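Local structure of neuroglobin (Symsagittifera roscoffensis, 4B4Y) at the interface of chains A and B. The protein binds haem and molecular oxygen as a globin-fold neuroglobin of a marine acoel, probably serving oxygen handling in its nervous system. Coordinates in Å, arbitrary orientation; residue numbers count along the deposited sequence, not the author numbering. Chains: chain A/B, Neuroglobin.

The interface of chains A and B. Residues chain A 47-48, 50-53; chain B 101, 106-107.
B:Lys107 starts with CG anti to its own carbonyl carbon (chi1 -65°) and runs extended from there, which carries its amino group tip-first into a nest of main-chain carbonyls on chain A; A:Gln48, bent at chi2 (-39°), folds its amide round to lie against B:Lys106. The carbonyls belong to the short helix 46-49 and the loop that follows it. B:Lys107 NZ gives its shortest hydrogen bond to A:Ala53 O, at 2.6 Å, lying in that carbonyl's plane and on a lone pair. A:Phe50 O takes another, 3.0 Å from B:Lys107 NZ and also in plane. A:Pro51 O is met differently: B:Lys107 NZ stands 2.8 Å away but well above the carbonyl plane, off the lone pairs. A:Phe47 O, in helix 46-49, is at most a weak further acceptor. Within the loop, A:Phe50 CB packs on a face of the A:Trp52 ring, which may help hold the loop's shape. Several carbonyl oxygens thus surround one amine and would probably stabilise a positive charge there. A methionine in place of B:Lys107 would probably leave the carbonyls of A:Phe50, A:Pro51 and A:Ala53 without their shared donor and weaken the hold of chain B on this loop. Beside this polar centre the contact becomes van der Waals packing: the A:Gln48 side chain crosses that of B:Lys107 at about a right angle, and its amide carbon CD lies 3.8 Å from the B:Lys106 CD methylene. The whole interface is two-fold symmetric, so the same insertion recurs with the chains exchanged, although the structure alone does not show whether this dimer forms in the animal. On chain B's own side, B:Ala101 O, in the 3-10 helix 97-102, sits 3.4 Å from B:Lys107 NZ as a weak acceptor.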
loop_
_atom_site.group_PDB
_atom_site.type_symbol
_atom_site.label_atom_id
_atom_site.label_comp_id
_atom_site.label_asym_id
_atom_site.label_seq_id
_atom_site.Cartn_x
_atom_site.Cartn_y
_atom_site.Cartn_z
ATOM N N PHE A 47 -7.039 -0.311 -11.198
ATOM C CA PHE A 47 -5.994 -1.347 -11.260
ATOM C C PHE A 47 -4.624 -0.623 -11.376
ATOM O O PHE A 47 -3.620 -1.243 -11.060
ATOM C CB PHE A 47 -6.120 -2.229 -12.491
ATOM C CG PHE A 47 -6.960 -3.478 -12.294
ATOM C CD1 PHE A 47 -8.328 -3.429 -12.413
ATOM C CD2 PHE A 47 -6.386 -4.678 -12.012
ATOM C CE1 PHE A 47 -9.148 -4.549 -12.256
ATOM C CE2 PHE A 47 -7.205 -5.813 -11.850
ATOM C CZ PHE A 47 -8.611 -5.712 -11.995
ATOM N N GLN A 48 -4.587 0.640 -11.801
ATOM C CA GLN A 48 -3.382 1.458 -11.710
ATOM C C GLN A 48 -3.288 2.211 -10.375
ATOM O O GLN A 48 -2.203 2.360 -9.908
ATOM C CB GLN A 48 -3.238 2.503 -12.832
ATOM C CG GLN A 48 -3.487 1.931 -14.235
ATOM C CD GLN A 48 -2.922 0.504 -14.482
ATOM O OE1 GLN A 48 -1.771 0.148 -14.033
ATOM N NE2 GLN A 48 -3.743 -0.342 -15.205
ATOM N N PHE A 50 -4.697 1.201 -7.107
ATOM C CA PHE A 50 -4.352 0.280 -6.079
ATOM C C PHE A 50 -3.003 -0.366 -6.463
ATOM O O PHE A 50 -2.883 -1.061 -7.462
ATOM C CB PHE A 50 -5.399 -0.806 -5.941
ATOM C CG PHE A 50 -6.739 -0.331 -5.392
ATOM C CD1 PHE A 50 -6.820 0.258 -4.122
ATOM C CD2 PHE A 50 -7.917 -0.591 -6.101
ATOM C CE1 PHE A 50 -8.049 0.681 -3.567
ATOM C CE2 PHE A 50 -9.191 -0.190 -5.598
ATOM C CZ PHE A 50 -9.281 0.424 -4.332
ATOM N N PRO A 51 -1.980 -0.185 -5.621
ATOM C CA PRO A 51 -0.675 -0.713 -6.055
ATOM C C PRO A 51 -0.664 -2.208 -6.114
ATOM O O PRO A 51 0.027 -2.733 -6.931
ATOM C CB PRO A 51 0.325 -0.264 -4.939
ATOM C CG PRO A 51 -0.461 0.815 -4.133
ATOM C CD PRO A 51 -1.948 0.451 -4.288
ATOM N N TRP A 52 -1.379 -2.888 -5.236
ATOM C CA TRP A 52 -1.361 -4.308 -5.232
ATOM C C TRP A 52 -2.178 -4.950 -6.338
ATOM O O TRP A 52 -2.177 -6.200 -6.484
ATOM C CB TRP A 52 -1.906 -4.758 -3.899
ATOM C CG TRP A 52 -3.147 -4.046 -3.530
ATOM C CD1 TRP A 52 -3.265 -2.938 -2.714
ATOM C CD2 TRP A 52 -4.503 -4.378 -3.982
ATOM N NE1 TRP A 52 -4.659 -2.603 -2.597
ATOM C CE2 TRP A 52 -5.404 -3.471 -3.354
ATOM C CE3 TRP A 52 -5.030 -5.385 -4.806
ATOM C CZ2 TRP A 52 -6.802 -3.512 -3.584
ATOM C CZ3 TRP A 52 -6.399 -5.432 -5.015
ATOM C CH2 TRP A 52 -7.275 -4.507 -4.396
ATOM N N ALA A 53 -2.942 -4.154 -7.093
ATOM C CA ALA A 53 -3.852 -4.757 -8.073
ATOM C C ALA A 53 -3.027 -5.205 -9.290
ATOM O O ALA A 53 -2.182 -4.440 -9.814
ATOM C CB ALA A 53 -4.875 -3.671 -8.546
ATOM N N ALA B 101 3.447 -7.070 -9.657
ATOM C CA ALA B 101 2.310 -6.279 -10.000
ATOM C C ALA B 101 2.408 -4.870 -9.417
ATOM O O ALA B 101 1.772 -3.947 -9.939
ATOM C CB ALA B 101 1.029 -6.989 -9.443
ATOM N N LYS B 106 4.208 0.762 -15.940
ATOM C CA LYS B 106 3.060 1.662 -15.821
ATOM C C LYS B 106 2.926 2.196 -14.390
ATOM O O LYS B 106 2.489 3.331 -14.169
ATOM C CB LYS B 106 1.798 0.889 -16.184
ATOM C CG LYS B 106 0.765 1.664 -16.952
ATOM C CD LYS B 106 -0.447 0.728 -17.357
ATOM C CE LYS B 106 -1.086 1.075 -18.730
ATOM N NZ LYS B 106 -0.639 0.019 -19.710
ATOM N N LYS B 107 3.230 1.388 -13.397
ATOM C CA LYS B 107 3.109 1.940 -12.011
ATOM C C LYS B 107 4.397 2.580 -11.509
ATOM O O LYS B 107 4.359 3.530 -10.722
ATOM C CB LYS B 107 2.650 0.891 -11.003
ATOM C CG LYS B 107 1.218 0.354 -11.261
ATOM C CD LYS B 107 0.833 -0.734 -10.240
ATOM C CE LYS B 107 -0.427 -1.512 -10.659
ATOM N NZ LYS B 107 -0.994 -2.111 -9.473
#